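Local coordinates for beta-ketoacyl-[acyl-carrier-protein] synthase FabY (Pseudomonas aeruginosa, PDB 4CW4) that condenses acetyl-CoA with malonyl-ACP to form acetoacetyl-ACP, the primer that starts fatty acid biosynthesis, at residues Ser451-Leu454 and Asp455-Ser459; Leu412-Ala415 and Lys416-Ser420; Gln423-Leu427 and Asp428-His432. All blocks are in the same frame, centred on the assembly; numbering follows the deposited sequence.

In the fold
Along the chain, interaction 2 comes first, on helix 409-425, then interaction 3, at the turn from that helix into helix 427-433, and last interaction 1, on helix 444-461. All three lie in the C-terminal half of the thiolase-like ketosynthase fold. Helices 409-425 and 444-461 pack together through interactions 1 and 2, whose centres are about 11 Å apart: Val457 CG1 lies 3.8 Å from Val418 CG2, and Ile453 also meets Val414. Interaction 3, its centre about 13 Å from that of interaction 2, joins through Val430 against Val418, but does not touch interaction 1. Each has residues against the second subunit, so this group of helices also contributes to the homodimer interface.

Interaction 1: residues Ser451-Leu454 and Asp455-Ser459; sequences SEIL and DRVAS
Glu452 and Arg456 lie side by side, one turn apart on helix 444-461, the connecting helix of a beta-alpha-beta unit between parallel strands 434-437 and 466-469 of the thiolase-like fold. Four successive i to i+4 backbone bonds hold the turn, the shortest from Asp455 N to Ser451 O at 2.8 Å.

Among the charged groups, Arg456 is modelled in two conformers; in the one described, it meets Glu452 through aliphatic parts, CG of Glu452 being 3.9 Å from CD of Arg456. The carboxylate and guanidinium planes are then turned 54° apart and the charged atoms stay separate, with Glu452 OE2 4.7 Å from Arg456 NH1, so any attraction is probably diffuse. In this conformer the guanidinium is instead held by Ile610 O of the second subunit, and His608 of that subunit packs on both side chains. Buried Asp455 turns its carboxylate to a salt bridge with Arg516, while Ser451 OG is bonded to Arg447 O and His513 N.

The apolar contact is looser. Ile453 CG2 and Val457 CG2 are 4.5 Å apart on the face toward helix 409-425. Val457 places CG2 beside its own backbone N and CG1 anti to it (chi1 171°), which brings CG2 to 3.4 Å from Ile453 O.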
loop_
_atom_site.group_PDB
_atom_site.type_symbol
_atom_site.label_atom_id
_atom_site.label_comp_id
_atom_site.label_asym_id
_atom_site.label_seq_id
_atom_site.Cartn_x
_atom_site.Cartn_y
_atom_site.Cartn_z
ATOM N N SER A 451 3.110 -19.455 -19.936
ATOM C CA SER A 451 2.573 -20.606 -20.648
ATOM C C SER A 451 3.126 -21.916 -20.089
ATOM O O SER A 451 2.407 -22.904 -20.006
ATOM C CB SER A 451 2.810 -20.490 -22.157
ATOM O OG SER A 451 4.180 -20.596 -22.517
ATOM N N GLU A 452 4.387 -21.921 -19.679
ATOM C CA GLU A 452 4.957 -23.124 -19.085
ATOM C C GLU A 452 4.240 -23.484 -17.782
ATOM O O GLU A 452 3.946 -24.648 -17.547
ATOM C CB GLU A 452 6.454 -22.967 -18.842
ATOM C CG GLU A 452 7.054 -24.190 -18.215
ATOM C CD GLU A 452 8.557 -24.233 -18.341
ATOM O OE1 GLU A 452 9.167 -23.188 -18.628
ATOM O OE2 GLU A 452 9.121 -25.330 -18.153
ATOM N N ILE A 453 3.956 -22.499 -16.934
ATOM C CA ILE A 453 3.183 -22.771 -15.721
ATOM C C ILE A 453 1.798 -23.328 -16.050
ATOM O O ILE A 453 1.379 -24.342 -15.498
ATOM C CB ILE A 453 3.015 -21.496 -14.901
ATOM C CG1 ILE A 453 4.363 -21.073 -14.325
ATOM C CG2 ILE A 453 2.002 -21.688 -13.776
ATOM C CD1 ILE A 453 4.403 -19.643 -13.828
ATOM N N LEU A 454 1.065 -22.665 -16.938
ATOM C CA LEU A 454 -0.285 -23.141 -17.248
ATOM C C LEU A 454 -0.276 -24.532 -17.880
ATOM O O LEU A 454 -1.091 -25.381 -17.549
ATOM C CB LEU A 454 -1.017 -22.155 -18.159
ATOM C CG LEU A 454 -1.185 -20.741 -17.617
ATOM C CD1 LEU A 454 -1.809 -19.841 -18.665
ATOM C CD2 LEU A 454 -2.008 -20.739 -16.342
ATOM N N ASP A 455 0.661 -24.753 -18.788
ATOM C CA ASP A 455 0.784 -26.048 -19.439
ATOM C C ASP A 455 1.079 -27.150 -18.428
ATOM O O ASP A 455 0.506 -28.244 -18.494
ATOM C CB ASP A 455 1.892 -25.978 -20.481
ATOM C CG ASP A 455 1.837 -27.113 -21.471
ATOM O OD1 ASP A 455 0.753 -27.381 -22.048
ATOM O OD2 ASP A 455 2.901 -27.720 -21.683
ATOM N N ARG A 456 1.956 -26.878 -17.476
ATOM C CA ARG A 456 2.337 -27.905 -16.515
ATOM C C ARG A 456 1.252 -28.175 -15.457
ATOM O O ARG A 456 1.076 -29.316 -15.013
ATOM C CB ARG A 456 3.666 -27.545 -15.870
ATOM C CG ARG A 456 4.824 -27.560 -16.858
ATOM C CD ARG A 456 6.141 -27.340 -16.147
ATOM N NE ARG A 456 6.379 -28.408 -15.182
ATOM C CZ ARG A 456 7.237 -28.341 -14.173
ATOM N NH1 ARG A 456 7.952 -27.248 -13.972
ATOM N NH2 ARG A 456 7.358 -29.374 -13.351
ATOM N N VAL A 457 0.501 -27.150 -15.074
ATOM C CA VAL A 457 -0.644 -27.360 -14.199
ATOM C C VAL A 457 -1.741 -28.114 -14.957
ATOM O O VAL A 457 -2.353 -29.036 -14.419
ATOM C CB VAL A 457 -1.170 -26.040 -13.615
ATOM C CG1 VAL A 457 -2.469 -26.250 -12.888
ATOM C CG2 VAL A 457 -0.132 -25.447 -12.684
ATOM N N ALA A 458 -1.984 -27.742 -16.211
ATOM C CA ALA A 458 -2.928 -28.488 -17.038
ATOM C C ALA A 458 -2.579 -29.966 -17.080
ATOM O O ALA A 458 -3.451 -30.824 -16.961
ATOM C CB ALA A 458 -2.963 -27.917 -18.443
ATOM N N SER A 459 -1.299 -30.270 -17.256
ATOM C CA SER A 459 -0.895 -31.654 -17.371
ATOM C C SER A 459 -1.168 -32.378 -16.055
ATOM O O SER A 459 -1.710 -33.485 -16.045
ATOM C CB SER A 459 0.579 -31.735 -17.756
ATOM O OG SER A 459 0.971 -33.079 -17.873
#

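Interaction 2: residues Leu412-Ala415 and Lys416-Ser420; sequences LTVA and KAVAS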
loop_
_atom_site.group_PDB
_atom_site.type_symbol
_atom_site.label_atom_id
_atom_site.label_comp_id
_atom_site.label_asym_id
_atom_site.label_seq_id
_atom_site.Cartn_x
_atom_site.Cartn_y
_atom_site.Cartn_z
ATOM N N LEU A 412 2.797 -22.247 -7.691
ATOM C CA LEU A 412 2.052 -22.578 -6.489
ATOM C C LEU A 412 0.646 -21.973 -6.510
ATOM O O LEU A 412 -0.320 -22.654 -6.168
ATOM C CB LEU A 412 2.806 -22.110 -5.251
ATOM C CG LEU A 412 3.984 -22.983 -4.798
ATOM C CD1 LEU A 412 5.037 -23.179 -5.865
ATOM C CD2 LEU A 412 4.610 -22.388 -3.555
ATOM N N THR A 413 0.524 -20.708 -6.919
ATOM C CA THR A 413 -0.792 -20.075 -6.914
ATOM C C THR A 413 -1.730 -20.741 -7.922
ATOM O O THR A 413 -2.890 -20.991 -7.614
ATOM C CB THR A 413 -0.746 -18.540 -7.140
ATOM O OG1 THR A 413 -0.358 -18.215 -8.481
ATOM C CG2 THR A 413 0.234 -17.868 -6.185
ATOM N N VAL A 414 -1.242 -21.021 -9.122
ATOM C CA VAL A 414 -2.093 -21.639 -10.135
ATOM C C VAL A 414 -2.488 -23.063 -9.729
ATOM O O VAL A 414 -3.649 -23.439 -9.821
ATOM C CB VAL A 414 -1.436 -21.621 -11.534
ATOM C CG1 VAL A 414 -2.328 -22.317 -12.556
ATOM C CG2 VAL A 414 -1.150 -20.160 -11.965
ATOM N N ALA A 415 -1.520 -23.843 -9.261
ATOM C CA ALA A 415 -1.796 -25.212 -8.838
ATOM C C ALA A 415 -2.827 -25.225 -7.722
ATOM O O ALA A 415 -3.795 -25.997 -7.774
ATOM C CB ALA A 415 -0.525 -25.914 -8.396
ATOM N N LYS A 416 -2.624 -24.400 -6.697
ATOM C CA LYS A 416 -3.567 -24.393 -5.570
ATOM C C LYS A 416 -4.951 -23.924 -6.019
ATOM O O LYS A 416 -5.979 -24.416 -5.539
ATOM C CB LYS A 416 -3.072 -23.507 -4.426
ATOM C CG LYS A 416 -1.858 -24.038 -3.714
ATOM C CD LYS A 416 -1.433 -23.123 -2.587
ATOM C CE LYS A 416 -2.409 -23.174 -1.432
ATOM N NZ LYS A 416 -2.044 -22.286 -0.304
ATOM N N ALA A 417 -4.986 -22.969 -6.947
ATOM C CA ALA A 417 -6.278 -22.461 -7.433
ATOM C C ALA A 417 -7.065 -23.570 -8.139
ATOM O O ALA A 417 -8.260 -23.770 -7.883
ATOM C CB ALA A 417 -6.075 -21.257 -8.362
ATOM N N VAL A 418 -6.397 -24.277 -9.037
ATOM C CA VAL A 418 -7.033 -25.370 -9.749
ATOM C C VAL A 418 -7.504 -26.466 -8.770
ATOM O O VAL A 418 -8.647 -26.922 -8.855
ATOM C CB VAL A 418 -6.115 -25.919 -10.863
ATOM C CG1 VAL A 418 -6.766 -27.112 -11.550
ATOM C CG2 VAL A 418 -5.844 -24.822 -11.905
ATOM N N ALA A 419 -6.655 -26.852 -7.820
ATOM C CA ALA A 419 -7.038 -27.881 -6.867
ATOM C C ALA A 419 -8.275 -27.436 -6.088
ATOM O O ALA A 419 -9.176 -28.247 -5.819
ATOM C CB ALA A 419 -5.898 -28.182 -5.904
ATOM N N SER A 420 -8.330 -26.157 -5.718
ATOM C CA SER A 420 -9.445 -25.671 -4.914
ATOM C C SER A 420 -10.743 -25.748 -5.718
ATOM O O SER A 420 -11.796 -26.103 -5.178
ATOM C CB SER A 420 -9.198 -24.258 -4.394
ATOM O OG SER A 420 -9.302 -23.291 -5.419
#
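With CG beside the backbone N (chi1 -69°), Lys416 runs its first methylenes past the carbonyl of Leu412, and its CG comes within 3.2 Å of Leu412 O. Val418 has CG1 anti to the backbone N (chi1 177°), which turns CG2 back toward the preceding turn, 4.4 Å from Val414 CG1. Both residues belong to helix 409-425 of the thiolase-like ketosynthase fold.

The backbone follows the regular alpha-helical pattern: Val418 N bonds to Val414 O at 3.0 Å, and the amides of Lys416, Ala417 and Ala419 likewise reach back four residues. At the end of the segment, Ser420 OG gives a 2.7 Å bond to Ala417 O, so a buried hydroxyl is satisfied within its own helix.

The small residue Ala417 faces Phe534 and Val548 on strands 532-539 and 543-550; Val414 and Val418 also reach this pair of strands, and in addition pack on helix 444-461. On another face, Leu626 of the second subunit packs on Leu412 and Lys416, and its Tyr628 on Ala415 and Ala419.

Lys416 thus lends its methylenes to the helix and its ammonium to a salt bridge with Asp220 of the second subunit, so its charge is probably balanced across the dimer interface.

Interaction 3: residues Gln423-Leu427 and Asp428-His432; sequences QIVGL and DTVRH
Two waters link Val425 to Thr429 where the chain turns from one helix into the next. Water 1 donates to Val425 O at 2.7 Å and accepts from Thr429 N at 3.0 Å, so an amide in the first turn of the new helix is satisfied by solvent. Water 2 also donates to Val425 O and is hydrogen-bonded to Thr429 OG1, 2.9 Å away, giving that carbonyl two water donors. Beside this polar bridge, Val425 CG2 rests 3.7 Å from Thr429 CG2, the two side chains crossing at about a right angle, and it also touches Val430 CG2 at 3.8 Å.

Gly426 both ends helix 409-425, with a positive phi of 91° that glycine readily tolerates, and occupies the N-cap position of helix 427-433. Its own carbonyl accepts from Val430 N at 3.2 Å, the donor lying in the carbonyl plane, and Leu427 O accepts from Arg431 N at 2.8 Å.

Arg431 stretches out from CG to NE, carrying its guanidinium across the Leu427 side chain at a slant: Leu427 CD1 sits over one face, 3.5 Å from Arg431 NH2 and offset toward the rim. The polar side of that group is served by Phe461 O, at the C-terminal end of helix 444-461, which accepts from Arg431 NE. Ser434 OG is hydrogen-bonded to Val430 O, and Asp428 OD2 has a long, weak ion pair with Lys528.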
loop_
_atom_site.group_PDB
_atom_site.type_symbol
_atom_site.label_atom_id
_atom_site.label_comp_id
_atom_site.label_asym_id
_atom_site.label_seq_id
_atom_site.Cartn_x
_atom_site.Cartn_y
_atom_site.Cartn_z
ATOM N N GLN A 423 -12.191 -29.263 -5.883
ATOM C CA GLN A 423 -12.957 -29.636 -4.701
ATOM C C GLN A 423 -14.387 -29.134 -4.754
ATOM O O GLN A 423 -15.283 -29.745 -4.184
ATOM C CB GLN A 423 -12.302 -29.089 -3.438
ATOM C CG GLN A 423 -10.919 -29.623 -3.176
ATOM C CD GLN A 423 -10.515 -29.421 -1.743
ATOM O OE1 GLN A 423 -9.542 -28.710 -1.438
ATOM N NE2 GLN A 423 -11.263 -30.044 -0.841
ATOM N N ILE A 424 -14.604 -28.009 -5.422
ATOM C CA ILE A 424 -15.906 -27.364 -5.386
ATOM C C ILE A 424 -16.793 -27.781 -6.551
ATOM O O ILE A 424 -17.965 -28.048 -6.340
ATOM C CB ILE A 424 -15.774 -25.822 -5.294
ATOM C CG1 ILE A 424 -15.183 -25.435 -3.930
ATOM C CG2 ILE A 424 -17.137 -25.155 -5.499
ATOM C CD1 ILE A 424 -14.759 -23.961 -3.788
ATOM N N VAL A 425 -16.245 -27.849 -7.764
ATOM C CA VAL A 425 -17.061 -28.156 -8.950
ATOM C C VAL A 425 -16.761 -29.525 -9.566
ATOM O O VAL A 425 -17.487 -29.978 -10.442
ATOM C CB VAL A 425 -16.945 -27.058 -10.073
ATOM C CG1 VAL A 425 -17.358 -25.691 -9.563
ATOM C CG2 VAL A 425 -15.533 -26.993 -10.644
ATOM N N GLY A 426 -15.698 -30.182 -9.109
ATOM C CA GLY A 426 -15.305 -31.470 -9.643
ATOM C C GLY A 426 -14.327 -31.395 -10.790
ATOM O O GLY A 426 -14.227 -30.361 -11.468
ATOM N N LEU A 427 -13.619 -32.497 -11.013
ATOM C CA LEU A 427 -12.593 -32.575 -12.046
ATOM C C LEU A 427 -13.134 -32.370 -13.450
ATOM O O LEU A 427 -12.492 -31.731 -14.265
ATOM C CB LEU A 427 -11.910 -33.939 -12.025
ATOM C CG LEU A 427 -10.492 -34.076 -11.512
ATOM C CD1 LEU A 427 -10.059 -35.528 -11.718
ATOM C CD2 LEU A 427 -9.517 -33.082 -12.172
ATOM N N ASP A 428 -14.292 -32.955 -13.750
ATOM C CA ASP A 428 -14.852 -32.857 -15.099
ATOM C C ASP A 428 -15.120 -31.406 -15.473
ATOM O O ASP A 428 -14.779 -30.968 -16.576
ATOM C CB ASP A 428 -16.134 -33.678 -15.219
ATOM C CG ASP A 428 -16.730 -33.617 -16.616
ATOM O OD1 ASP A 428 -16.148 -34.232 -17.527
ATOM O OD2 ASP A 428 -17.765 -32.940 -16.802
ATOM N N THR A 429 -15.722 -30.654 -14.556
ATOM C CA THR A 429 -16.026 -29.248 -14.831
ATOM C C THR A 429 -14.744 -28.426 -15.000
ATOM O O THR A 429 -14.668 -27.564 -15.851
ATOM C CB THR A 429 -16.941 -28.650 -13.749
ATOM O OG1 THR A 429 -18.215 -29.296 -13.810
ATOM C CG2 THR A 429 -17.148 -27.161 -13.976
ATOM N N VAL A 430 -13.732 -28.700 -14.196
ATOM C CA VAL A 430 -12.454 -28.029 -14.384
ATOM C C VAL A 430 -11.834 -28.399 -15.740
ATOM O O VAL A 430 -11.333 -27.536 -16.459
ATOM C CB VAL A 430 -11.494 -28.332 -13.230
ATOM C CG1 VAL A 430 -10.067 -27.856 -13.553
ATOM C CG2 VAL A 430 -11.982 -27.655 -11.956
ATOM N N ARG A 431 -11.903 -29.676 -16.107
ATOM C CA ARG A 431 -11.286 -30.124 -17.343
ATOM C C ARG A 431 -11.977 -29.625 -18.593
ATOM O O ARG A 431 -11.320 -29.423 -19.598
ATOM C CB ARG A 431 -11.203 -31.652 -17.390
ATOM C CG ARG A 431 -10.115 -32.197 -16.486
ATOM C CD ARG A 431 -10.182 -33.724 -16.394
ATOM N NE ARG A 431 -9.060 -34.235 -15.615
ATOM C CZ ARG A 431 -8.978 -35.470 -15.131
ATOM N NH1 ARG A 431 -9.956 -36.354 -15.341
ATOM N NH2 ARG A 431 -7.913 -35.823 -14.428
ATOM N N HIS A 432 -13.293 -29.446 -18.552
ATOM C CA HIS A 432 -14.039 -29.164 -19.769
ATOM C C HIS A 432 -14.866 -27.895 -19.754
ATOM O O HIS A 432 -15.444 -27.532 -20.772
ATOM C CB HIS A 432 -14.931 -30.367 -20.091
ATOM C CG HIS A 432 -14.169 -31.636 -20.252
ATOM N ND1 HIS A 432 -13.336 -31.869 -21.325
ATOM C CD2 HIS A 432 -14.073 -32.727 -19.456
ATOM C CE1 HIS A 432 -12.784 -33.062 -21.198
ATOM N NE2 HIS A 432 -13.210 -33.600 -20.071
HETATM O O HOH W 1 -17.384 -31.789 -12.377
HETATM O O HOH W 2 -19.977 -28.803 -11.523
#